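Local coordinates for protein metallocarboxypeptidase (Trypanosoma cruzi, PDB 3DWC) that probably removes single amino acids from the C-terminal end of peptides as a metal-dependent carboxypeptidase of broad specificity that spares proline, at residues B[307-317]-B[447-458]; B[425-436]-B[482-492]. One frame throughout, in Å; residues are numbered along the deposited sequence.

How the contacts relate
Following the chain from its N terminus, residues 307-317 come first, at the break between helix 294-309 and helix 312-326. Next is 425-436, inside helix 421-441, then 447-458, which ends helix 443-451 and starts helix 456-467, and last 482-492, the connection from helix 475-483 to helix 490-501. Contact 1 closes a loop of 129 residues and contact 2 one of 45; since their segments alternate, the two loops cross rather than nest. The contacts also touch directly: Gln307 packs on Ala431 and Met434, and Ile308 on Met434. Helix 421-441 is thus shared by both contacts, meeting the end of helix 294-309 and the loop and helix of 482-492.

Contact 1. Residues B[307-317]-B[447-458]; sequences QIGRSGAFMEF and DDCIRKGDLGKI. With GLY (glycine), chain O; ALA (alanine), chain P; SO4 (sulfate ion), chain R.
The ring of Phe317 lies against the chain turn at Gly453. Gly453 CA sits over one face, 3.7 Å from the ring centroid and 15° off its normal, a CH-pi contact, while Arg451 O comes up at the ring's edge, near its plane. CG of Phe317 points anti to its backbone N (chi1 -169°), which sends the ring out along this turn. Gly453, with positive phi, closes a Schellman motif at the end of helix 443-451, and its lack of a side chain lets the ring come down on the backbone. Arg321 adds a cation-pi contact to the same ring. Phe314 has Gly309 CA over one face, Met315 CE in plane at its edge, and Ile450 CG2 also at the edge.

That CG2 methyl is the hub of the packing. It meets Ala313 CB at 3.6 Å, Phe314 CB at 3.5 Å and Ile308 CG2 at 4.0 Å, pressing into the break between the two helices of 307-317. Ser311 shapes this break: OG donates to Ile308 O (2.7 Å) on a lone pair in the carbonyl plane, and as N-cap accepts from Phe314 N. Nearby, Ala313 O receives a CA-H...O contact from Arg451 CA, 3.2 Å away.

Arg451 runs outward in an extended chain. Its NE makes a salt bridge to Asp448 OD1 (3.1 Å), on the anti side and tilted out of the carboxylate plane, and its two terminal nitrogens hold a sulfate by weak bonds.

No hydrogen bond joins the segments; the axes of 312-317 and 447-451 come within 7.8 Å, their N-to-C directions 37° apart. Beyond the turn, Asp454 OD1 accepts from the amino group of a glycine bound in this crystal. The whole is helix-helix packing of this M32 carboxypeptidase, a Schellman-capped helix end set on a helix break.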
loop_
_atom_site.group_PDB
_atom_site.type_symbol
_atom_site.label_atom_id
_atom_site.label_comp_id
_atom_site.label_asym_id
_atom_site.label_seq_id
_atom_site.Cartn_x
_atom_site.Cartn_y
_atom_site.Cartn_z
ATOM N N GLN B 307 -12.881 -26.042 14.169
ATOM C CA GLN B 307 -13.584 -27.218 13.689
ATOM C C GLN B 307 -12.692 -28.138 12.876
ATOM O O GLN B 307 -12.850 -29.360 12.947
ATOM C CB GLN B 307 -14.848 -26.838 12.920
ATOM C CG GLN B 307 -15.929 -26.141 13.757
ATOM C CD GLN B 307 -16.487 -27.008 14.879
ATOM O OE1 GLN B 307 -16.817 -26.510 15.946
ATOM N NE2 GLN B 307 -16.645 -28.287 14.626
ATOM N N ILE B 308 -11.761 -27.577 12.118
ATOM C CA ILE B 308 -10.813 -28.363 11.372
ATOM C C ILE B 308 -9.452 -28.348 12.079
ATOM O O ILE B 308 -8.911 -29.394 12.460
ATOM C CB ILE B 308 -10.654 -27.854 9.916
ATOM C CG1 ILE B 308 -11.992 -27.943 9.184
ATOM C CG2 ILE B 308 -9.505 -28.656 9.174
ATOM C CD1 ILE B 308 -12.020 -27.279 7.830
ATOM N N GLY B 309 -8.920 -27.154 12.248
ATOM C CA GLY B 309 -7.548 -26.942 12.781
ATOM C C GLY B 309 -7.127 -27.623 14.067
ATOM O O GLY B 309 -5.980 -28.066 14.186
ATOM N N ARG B 310 -8.016 -27.689 15.049
ATOM C CA ARG B 310 -7.701 -28.309 16.343
ATOM C C ARG B 310 -8.260 -29.711 16.482
ATOM O O ARG B 310 -8.255 -30.275 17.590
ATOM C CB ARG B 310 -8.256 -27.421 17.471
ATOM C CG ARG B 310 -7.541 -26.021 17.475
ATOM C CD ARG B 310 -7.665 -25.376 18.761
ATOM N NE ARG B 310 -7.294 -23.954 18.764
ATOM C CZ ARG B 310 -6.116 -23.475 19.155
ATOM N NH1 ARG B 310 -5.918 -22.146 19.193
ATOM N NH2 ARG B 310 -5.115 -24.298 19.501
ATOM N N SER B 311 -8.770 -30.269 15.393
ATOM C CA SER B 311 -9.342 -31.622 15.440
ATOM C C SER B 311 -8.282 -32.703 15.491
ATOM O O SER B 311 -7.161 -32.502 15.006
ATOM C CB SER B 311 -10.237 -31.869 14.246
ATOM O OG SER B 311 -9.526 -31.954 13.009
ATOM N N GLY B 312 -8.639 -33.862 16.075
ATOM C CA GLY B 312 -7.753 -35.025 16.057
ATOM C C GLY B 312 -7.373 -35.457 14.656
ATOM O O GLY B 312 -6.247 -35.802 14.416
ATOM N N ALA B 313 -8.349 -35.467 13.733
ATOM C CA ALA B 313 -8.120 -35.811 12.318
ATOM C C ALA B 313 -7.051 -34.952 11.684
ATOM O O ALA B 313 -6.209 -35.440 10.934
ATOM C CB ALA B 313 -9.461 -35.715 11.501
ATOM N N PHE B 314 -7.103 -33.653 11.934
ATOM C CA PHE B 314 -6.110 -32.750 11.376
ATOM C C PHE B 314 -4.719 -32.995 11.964
ATOM O O PHE B 314 -3.706 -32.770 11.296
ATOM C CB PHE B 314 -6.576 -31.353 11.618
ATOM C CG PHE B 314 -5.766 -30.304 10.951
ATOM C CD1 PHE B 314 -5.921 -30.041 9.633
ATOM C CD2 PHE B 314 -4.884 -29.541 11.686
ATOM C CE1 PHE B 314 -5.233 -29.018 9.026
ATOM C CE2 PHE B 314 -4.153 -28.535 11.072
ATOM C CZ PHE B 314 -4.357 -28.277 9.729
ATOM N N MET B 315 -4.648 -33.456 13.212
ATOM C CA MET B 315 -3.346 -33.789 13.795
ATOM C C MET B 315 -2.629 -34.871 13.002
ATOM O O MET B 315 -1.396 -34.926 12.960
ATOM C CB MET B 315 -3.503 -34.201 15.275
ATOM C CG MET B 315 -4.021 -33.074 16.190
ATOM S SD MET B 315 -3.128 -31.491 16.070
ATOM C CE MET B 315 -4.171 -30.546 14.990
ATOM N N GLU B 316 -3.420 -35.775 12.424
ATOM C CA GLU B 316 -2.903 -36.854 11.620
ATOM C C GLU B 316 -2.257 -36.364 10.347
ATOM O O GLU B 316 -1.211 -36.868 9.933
ATOM C CB GLU B 316 -4.017 -37.814 11.265
ATOM C CG GLU B 316 -4.639 -38.446 12.461
ATOM C CD GLU B 316 -5.606 -39.569 12.082
ATOM O OE1 GLU B 316 -5.341 -40.268 11.062
ATOM O OE2 GLU B 316 -6.634 -39.696 12.791
ATOM N N PHE B 317 -2.904 -35.380 9.717
ATOM C CA PHE B 317 -2.285 -34.640 8.648
ATOM C C PHE B 317 -1.096 -33.723 9.079
ATOM O O PHE B 317 -0.068 -33.644 8.406
ATOM C CB PHE B 317 -3.337 -33.801 7.943
ATOM C CG PHE B 317 -2.842 -33.203 6.658
ATOM C CD1 PHE B 317 -2.751 -33.973 5.500
ATOM C CD2 PHE B 317 -2.492 -31.860 6.599
ATOM C CE1 PHE B 317 -2.288 -33.415 4.296
ATOM C CE2 PHE B 317 -2.042 -31.294 5.398
ATOM C CZ PHE B 317 -1.943 -32.085 4.249
ATOM N N ASP B 447 -14.022 -36.616 8.205
ATOM C CA ASP B 447 -12.750 -37.011 8.833
ATOM C C ASP B 447 -11.661 -37.375 7.815
ATOM O O ASP B 447 -10.495 -36.980 7.979
ATOM C CB ASP B 447 -12.944 -38.146 9.817
ATOM C CG ASP B 447 -13.659 -37.715 11.085
ATOM O OD1 ASP B 447 -13.737 -36.490 11.353
ATOM O OD2 ASP B 447 -14.146 -38.619 11.804
ATOM N N ASP B 448 -12.043 -38.061 6.746
ATOM C CA ASP B 448 -11.085 -38.409 5.702
ATOM C C ASP B 448 -10.555 -37.180 4.988
ATOM O O ASP B 448 -9.359 -37.115 4.732
ATOM C CB ASP B 448 -11.675 -39.372 4.662
ATOM C CG ASP B 448 -11.809 -40.750 5.174
ATOM O OD1 ASP B 448 -11.331 -40.978 6.297
ATOM O OD2 ASP B 448 -12.406 -41.605 4.461
ATOM N N CYS B 449 -11.434 -36.224 4.651
ATOM C CA CYS B 449 -11.016 -34.946 4.078
ATOM C C CYS B 449 -10.012 -34.214 4.957
ATOM O O CYS B 449 -8.993 -33.731 4.478
ATOM C CB CYS B 449 -12.221 -34.024 3.845
ATOM S SG CYS B 449 -13.429 -34.632 2.603
ATOM N N ILE B 450 -10.318 -34.109 6.243
ATOM C CA ILE B 450 -9.444 -33.428 7.172
ATOM C C ILE B 450 -8.106 -34.159 7.320
ATOM O O ILE B 450 -7.062 -33.560 7.117
ATOM C CB ILE B 450 -10.126 -33.221 8.566
ATOM C CG1 ILE B 450 -11.353 -32.275 8.455
ATOM C CG2 ILE B 450 -9.118 -32.637 9.570
ATOM C CD1 ILE B 450 -12.280 -32.174 9.732
ATOM N N ARG B 451 -8.125 -35.448 7.641
ATOM C CA ARG B 451 -6.880 -36.155 7.911
ATOM C C ARG B 451 -5.956 -36.274 6.697
ATOM O O ARG B 451 -4.749 -36.369 6.868
ATOM C CB ARG B 451 -7.146 -37.516 8.594
ATOM C CG ARG B 451 -7.521 -38.638 7.722
ATOM C CD ARG B 451 -8.052 -39.827 8.581
ATOM N NE ARG B 451 -8.595 -40.850 7.718
ATOM C CZ ARG B 451 -7.856 -41.656 6.954
ATOM N NH1 ARG B 451 -8.462 -42.556 6.193
ATOM N NH2 ARG B 451 -6.513 -41.597 6.956
ATOM N N LYS B 452 -6.524 -36.236 5.493
ATOM C CA LYS B 452 -5.757 -36.224 4.269
ATOM C C LYS B 452 -5.492 -34.802 3.713
ATOM O O LYS B 452 -4.875 -34.682 2.667
ATOM C CB LYS B 452 -6.488 -37.025 3.175
ATOM C CG LYS B 452 -6.688 -38.505 3.476
ATOM C CD LYS B 452 -7.372 -39.194 2.297
ATOM C CE LYS B 452 -7.722 -40.681 2.607
ATOM N NZ LYS B 452 -8.411 -41.334 1.454
ATOM N N GLY B 453 -5.963 -33.747 4.375
ATOM C CA GLY B 453 -5.715 -32.397 3.887
ATOM C C GLY B 453 -6.325 -32.125 2.512
ATOM O O GLY B 453 -5.748 -31.410 1.692
ATOM N N ASP B 454 -7.503 -32.728 2.297
ATOM C CA ASP B 454 -8.288 -32.681 1.076
ATOM C C ASP B 454 -9.620 -31.983 1.376
ATOM O O ASP B 454 -10.679 -32.624 1.499
ATOM C CB ASP B 454 -8.553 -34.134 0.656
ATOM C CG ASP B 454 -8.940 -34.267 -0.774
ATOM O OD1 ASP B 454 -8.848 -33.249 -1.483
ATOM O OD2 ASP B 454 -9.331 -35.414 -1.191
ATOM N N LEU B 455 -9.573 -30.666 1.469
ATOM C CA LEU B 455 -10.710 -29.906 2.014
ATOM C C LEU B 455 -11.769 -29.446 1.039
ATOM O O LEU B 455 -12.788 -28.939 1.454
ATOM C CB LEU B 455 -10.239 -28.703 2.822
ATOM C CG LEU B 455 -9.283 -29.013 3.975
ATOM C CD1 LEU B 455 -8.820 -27.685 4.562
ATOM C CD2 LEU B 455 -9.902 -29.913 5.055
ATOM N N GLY B 456 -11.583 -29.680 -0.245
ATOM C CA GLY B 456 -12.480 -29.115 -1.255
ATOM C C GLY B 456 -13.971 -29.365 -1.047
ATOM O O GLY B 456 -14.786 -28.509 -1.378
ATOM N N LYS B 457 -14.338 -30.536 -0.539
ATOM C CA LYS B 457 -15.770 -30.883 -0.390
ATOM C C LYS B 457 -16.352 -30.058 0.768
ATOM O O LYS B 457 -17.541 -29.615 0.778
ATOM C CB LYS B 457 -15.920 -32.360 -0.096
ATOM C CG LYS B 457 -15.911 -33.252 -1.310
ATOM C CD LYS B 457 -15.888 -34.690 -0.887
ATOM C CE LYS B 457 -15.872 -35.601 -2.087
ATOM N NZ LYS B 457 -16.244 -36.987 -1.669
ATOM N N ILE B 458 -15.488 -29.836 1.753
ATOM C CA ILE B 458 -15.882 -29.068 2.906
ATOM C C ILE B 458 -16.000 -27.618 2.473
ATOM O O ILE B 458 -17.026 -26.999 2.718
ATOM C CB ILE B 458 -14.937 -29.254 4.092
ATOM C CG1 ILE B 458 -14.849 -30.726 4.537
ATOM C CG2 ILE B 458 -15.425 -28.432 5.326
ATOM C CD1 ILE B 458 -13.727 -30.909 5.640
HETATM N N GLY O . -9.692 -30.847 -1.931
HETATM C CA GLY O . -9.657 -31.143 -3.390
HETATM C C GLY O . -10.921 -30.822 -4.166
HETATM O O GLY O . -10.945 -29.879 -4.979
HETATM N N ALA P . -11.971 -31.598 -3.879
HETATM C CA ALA P . -13.210 -31.656 -4.681
HETATM C C ALA P . -14.129 -30.453 -4.452
HETATM O O ALA P . -15.352 -30.595 -4.330
HETATM C CB ALA P . -13.963 -32.972 -4.388
HETATM S S SO4 R . -5.489 -44.563 5.010
HETATM O O1 SO4 R . -4.826 -45.863 4.894
HETATM O O2 SO4 R . -6.505 -44.407 3.962
HETATM O O3 SO4 R . -6.091 -44.489 6.340
HETATM O O4 SO4 R . -4.504 -43.494 4.848
#

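Contact 2. Residues B[425-436]-B[482-492]; sequences LGAMVAAQLMSC and ATGETLNPEHY. With SO4 (sulfate ion), chain S; SO4 (sulfate ion), chain V.
Gln432, on a helix of this largely helical M32 carboxypeptidase, reaches into the loop between helix 475-483 and helix 490-501 and holds it with both ends of its amide. OE1 accepts from Asn488 N at 2.8 Å, in the carbonyl plane on a lone pair. NE2 donates to Thr483 OG1 (2.9 Å, nearly straight) and to Thr486 O (3.1 Å), the latter met from above its carbonyl plane. With CG anti to the backbone N (chi1 -171°) and an extended chain, the amide is carried well out from the helix, and three bonds fix its rotation. A water bridges the segments, donating to Met428 O and Asn488 O.

Apolar groups continue the contact along the helix. Leu487 CD1 reaches Met428 CB at 3.7 Å and also touches Val429 CG2; Met428 SD lies against Pro489 CB. Ala427 CB packs on Tyr492 at CZ, 3.4 Å away, while the backbone of Ala427 and Met428 lies over one face of that ring.

The second shell steadies the loop. Glu485 takes Asn488 ND2 on OE1 and His491 NE2 on OE2, and Asn488 OD1 caps Glu490 N at the start of helix 490-501. Thr483 OG1 also bonds to Leu479 O. His491 NE2 gives a nearly straight bond to Glu485 OE2, 2.6 Å at 172°, with OE2 only 2° out of the imidazole plane.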
loop_
_atom_site.group_PDB
_atom_site.type_symbol
_atom_site.label_atom_id
_atom_site.label_comp_id
_atom_site.label_asym_id
_atom_site.label_seq_id
_atom_site.Cartn_x
_atom_site.Cartn_y
_atom_site.Cartn_z
ATOM N N LEU B 425 -20.672 -15.835 19.324
ATOM C CA LEU B 425 -21.618 -16.113 18.225
ATOM C C LEU B 425 -20.907 -16.783 17.052
ATOM O O LEU B 425 -21.439 -17.699 16.403
ATOM C CB LEU B 425 -22.322 -14.831 17.740
ATOM C CG LEU B 425 -23.124 -14.029 18.752
ATOM C CD1 LEU B 425 -23.625 -12.719 18.076
ATOM C CD2 LEU B 425 -24.298 -14.855 19.420
ATOM N N GLY B 426 -19.687 -16.332 16.769
ATOM C CA GLY B 426 -18.840 -16.978 15.740
ATOM C C GLY B 426 -18.530 -18.421 16.039
ATOM O O GLY B 426 -18.632 -19.329 15.142
ATOM N N ALA B 427 -18.189 -18.697 17.301
ATOM C CA ALA B 427 -17.893 -20.055 17.697
ATOM C C ALA B 427 -19.121 -20.948 17.533
ATOM O O ALA B 427 -19.028 -22.139 17.146
ATOM C CB ALA B 427 -17.313 -20.113 19.150
ATOM N N MET B 428 -20.288 -20.392 17.835
ATOM C CA MET B 428 -21.522 -21.110 17.680
ATOM C C MET B 428 -21.927 -21.370 16.244
ATOM O O MET B 428 -22.413 -22.471 15.918
ATOM C CB MET B 428 -22.634 -20.303 18.404
ATOM C CG MET B 428 -22.475 -20.314 19.867
ATOM S SD MET B 428 -23.589 -19.185 20.688
ATOM C CE MET B 428 -22.817 -19.165 22.315
ATOM N N VAL B 429 -21.749 -20.371 15.373
ATOM C CA VAL B 429 -21.940 -20.505 13.923
ATOM C C VAL B 429 -21.051 -21.606 13.362
ATOM O O VAL B 429 -21.490 -22.494 12.616
ATOM C CB VAL B 429 -21.708 -19.156 13.150
ATOM C CG1 VAL B 429 -21.551 -19.341 11.617
ATOM C CG2 VAL B 429 -22.791 -18.092 13.532
ATOM N N ALA B 430 -19.798 -21.582 13.755
ATOM C CA ALA B 430 -18.851 -22.584 13.287
ATOM C C ALA B 430 -19.270 -24.023 13.615
ATOM O O ALA B 430 -19.175 -24.908 12.758
ATOM C CB ALA B 430 -17.456 -22.271 13.817
ATOM N N ALA B 431 -19.748 -24.239 14.846
ATOM C CA ALA B 431 -20.144 -25.556 15.332
ATOM C C ALA B 431 -21.386 -26.019 14.629
ATOM O O ALA B 431 -21.449 -27.144 14.250
ATOM C CB ALA B 431 -20.392 -25.509 16.875
ATOM N N GLN B 432 -22.355 -25.123 14.467
ATOM C CA GLN B 432 -23.593 -25.371 13.759
ATOM C C GLN B 432 -23.350 -25.743 12.274
ATOM O O GLN B 432 -23.951 -26.634 11.750
ATOM C CB GLN B 432 -24.518 -24.161 13.856
ATOM C CG GLN B 432 -25.958 -24.437 13.310
ATOM C CD GLN B 432 -27.022 -23.494 13.879
ATOM O OE1 GLN B 432 -26.941 -23.099 15.030
ATOM N NE2 GLN B 432 -28.054 -23.178 13.075
ATOM N N LEU B 433 -22.517 -24.981 11.601
ATOM C CA LEU B 433 -22.161 -25.260 10.208
ATOM C C LEU B 433 -21.474 -26.617 10.002
ATOM O O LEU B 433 -21.801 -27.350 9.071
ATOM C CB LEU B 433 -21.214 -24.131 9.725
ATOM C CG LEU B 433 -21.408 -23.409 8.390
ATOM C CD1 LEU B 433 -20.013 -22.973 7.858
ATOM C CD2 LEU B 433 -22.254 -24.123 7.260
ATOM N N MET B 434 -20.513 -26.917 10.844
ATOM C CA MET B 434 -19.811 -28.208 10.810
ATOM C C MET B 434 -20.741 -29.346 11.137
ATOM O O MET B 434 -20.650 -30.382 10.484
ATOM C CB MET B 434 -18.581 -28.246 11.748
ATOM C CG MET B 434 -17.779 -29.546 11.680
ATOM S SD MET B 434 -17.242 -30.021 9.996
ATOM C CE MET B 434 -15.626 -29.160 9.962
ATOM N N SER B 435 -21.678 -29.161 12.076
ATOM C CA SER B 435 -22.669 -30.213 12.327
ATOM C C SER B 435 -23.438 -30.569 11.089
ATOM O O SER B 435 -23.632 -31.703 10.833
ATOM C CB SER B 435 -23.711 -29.832 13.413
ATOM O OG SER B 435 -23.038 -29.767 14.638
ATOM N N CYS B 436 -23.957 -29.559 10.397
ATOM C CA CYS B 436 -24.630 -29.719 9.123
ATOM C C CYS B 436 -23.768 -30.382 8.048
ATOM O O CYS B 436 -24.196 -31.323 7.350
ATOM C CB CYS B 436 -25.085 -28.335 8.618
ATOM S SG CYS B 436 -25.893 -28.431 7.025
ATOM N N ALA B 482 -29.042 -22.578 5.315
ATOM C CA ALA B 482 -27.776 -23.272 5.325
ATOM C C ALA B 482 -27.784 -24.517 6.188
ATOM O O ALA B 482 -27.096 -25.480 5.883
ATOM C CB ALA B 482 -26.649 -22.331 5.837
ATOM N N THR B 483 -28.465 -24.470 7.320
ATOM C CA THR B 483 -28.300 -25.499 8.348
ATOM C C THR B 483 -29.629 -26.017 8.889
ATOM O O THR B 483 -29.636 -26.888 9.741
ATOM C CB THR B 483 -27.501 -24.937 9.576
ATOM O OG1 THR B 483 -28.298 -23.952 10.249
ATOM C CG2 THR B 483 -26.138 -24.342 9.141
ATOM N N GLY B 484 -30.744 -25.452 8.454
ATOM C CA GLY B 484 -32.033 -25.957 8.859
ATOM C C GLY B 484 -32.682 -25.177 9.984
ATOM O O GLY B 484 -33.840 -25.393 10.274
ATOM N N GLU B 485 -31.944 -24.285 10.635
ATOM C CA GLU B 485 -32.494 -23.541 11.749
ATOM C C GLU B 485 -31.694 -22.258 11.984
ATOM O O GLU B 485 -30.601 -22.072 11.447
ATOM C CB GLU B 485 -32.470 -24.395 13.035
ATOM C CG GLU B 485 -31.063 -24.748 13.492
ATOM C CD GLU B 485 -30.999 -25.682 14.687
ATOM O OE1 GLU B 485 -31.896 -25.663 15.549
ATOM O OE2 GLU B 485 -30.010 -26.431 14.774
ATOM N N THR B 486 -32.275 -21.391 12.804
ATOM C CA THR B 486 -31.644 -20.173 13.273
ATOM C C THR B 486 -30.449 -20.497 14.248
ATOM O O THR B 486 -30.283 -21.622 14.649
ATOM C CB THR B 486 -32.783 -19.280 13.886
ATOM O OG1 THR B 486 -32.381 -17.914 13.858
ATOM C CG2 THR B 486 -33.128 -19.656 15.288
ATOM N N LEU B 487 -29.640 -19.525 14.655
ATOM C CA LEU B 487 -28.480 -19.814 15.523
ATOM C C LEU B 487 -28.915 -20.494 16.802
ATOM O O LEU B 487 -29.793 -19.999 17.487
ATOM C CB LEU B 487 -27.605 -18.567 15.794
ATOM C CG LEU B 487 -26.280 -18.728 16.572
ATOM C CD1 LEU B 487 -25.354 -19.771 15.968
ATOM C CD2 LEU B 487 -25.631 -17.398 16.607
ATOM N N ASN B 488 -28.329 -21.674 17.052
ATOM C CA ASN B 488 -28.660 -22.530 18.180
ATOM C C ASN B 488 -27.365 -22.932 18.930
ATOM O O ASN B 488 -26.538 -23.659 18.389
ATOM C CB ASN B 488 -29.350 -23.776 17.638
ATOM C CG ASN B 488 -29.779 -24.757 18.719
ATOM O OD1 ASN B 488 -29.356 -24.656 19.854
ATOM N ND2 ASN B 488 -30.611 -25.752 18.335
ATOM N N PRO B 489 -27.194 -22.482 20.172
ATOM C CA PRO B 489 -25.953 -22.825 20.886
ATOM C C PRO B 489 -25.769 -24.290 21.288
ATOM O O PRO B 489 -24.716 -24.628 21.806
ATOM C CB PRO B 489 -26.003 -21.927 22.137
ATOM C CG PRO B 489 -27.360 -21.615 22.332
ATOM C CD PRO B 489 -28.034 -21.597 20.986
ATOM N N GLU B 490 -26.767 -25.146 21.081
ATOM C CA GLU B 490 -26.625 -26.548 21.465
ATOM C C GLU B 490 -25.539 -27.267 20.681
ATOM O O GLU B 490 -24.903 -28.150 21.210
ATOM C CB GLU B 490 -27.954 -27.307 21.340
ATOM C CG GLU B 490 -29.069 -26.764 22.213
ATOM C CD GLU B 490 -28.712 -26.639 23.689
ATOM O OE1 GLU B 490 -28.170 -27.609 24.285
ATOM O OE2 GLU B 490 -29.004 -25.548 24.244
ATOM N N HIS B 491 -25.332 -26.885 19.420
ATOM C CA HIS B 491 -24.232 -27.431 18.638
ATOM C C HIS B 491 -22.841 -27.147 19.234
ATOM O O HIS B 491 -21.981 -28.030 19.249
ATOM C CB HIS B 491 -24.317 -26.954 17.180
ATOM C CG HIS B 491 -25.642 -27.214 16.540
ATOM N ND1 HIS B 491 -26.044 -28.472 16.146
ATOM C CD2 HIS B 491 -26.680 -26.389 16.275
ATOM C CE1 HIS B 491 -27.256 -28.400 15.631
ATOM N NE2 HIS B 491 -27.670 -27.149 15.710
ATOM N N TYR B 492 -22.652 -25.940 19.774
ATOM C CA TYR B 492 -21.360 -25.537 20.365
ATOM C C TYR B 492 -21.158 -26.346 21.631
ATOM O O TYR B 492 -20.097 -26.864 21.864
ATOM C CB TYR B 492 -21.424 -24.031 20.669
ATOM C CG TYR B 492 -20.173 -23.322 21.140
ATOM C CD1 TYR B 492 -18.898 -23.635 20.640
ATOM C CD2 TYR B 492 -20.275 -22.274 22.027
ATOM C CE1 TYR B 492 -17.782 -22.923 21.039
ATOM C CE2 TYR B 492 -19.144 -21.565 22.442
ATOM C CZ TYR B 492 -17.916 -21.893 21.944
ATOM O OH TYR B 492 -16.829 -21.168 22.379
HETATM S S SO4 S . -35.961 -21.691 13.635
HETATM O O1 SO4 S . -36.551 -20.357 13.804
HETATM O O2 SO4 S . -35.591 -21.934 12.243
HETATM O O3 SO4 S . -34.836 -21.796 14.564
HETATM O O4 SO4 S . -36.936 -22.732 13.969
HETATM S S SO4 V . -30.890 -29.245 19.931
HETATM O O1 SO4 V . -31.712 -30.450 19.770
HETATM O O2 SO4 V . -31.753 -28.086 20.206
HETATM O O3 SO4 V . -30.050 -29.427 21.117
HETATM O O4 SO4 V . -30.062 -29.077 18.721
HETATM O O HOH W 1 -23.857 -23.603 18.006
HETATM O O HOH W 2 -24.864 -31.517 16.769
#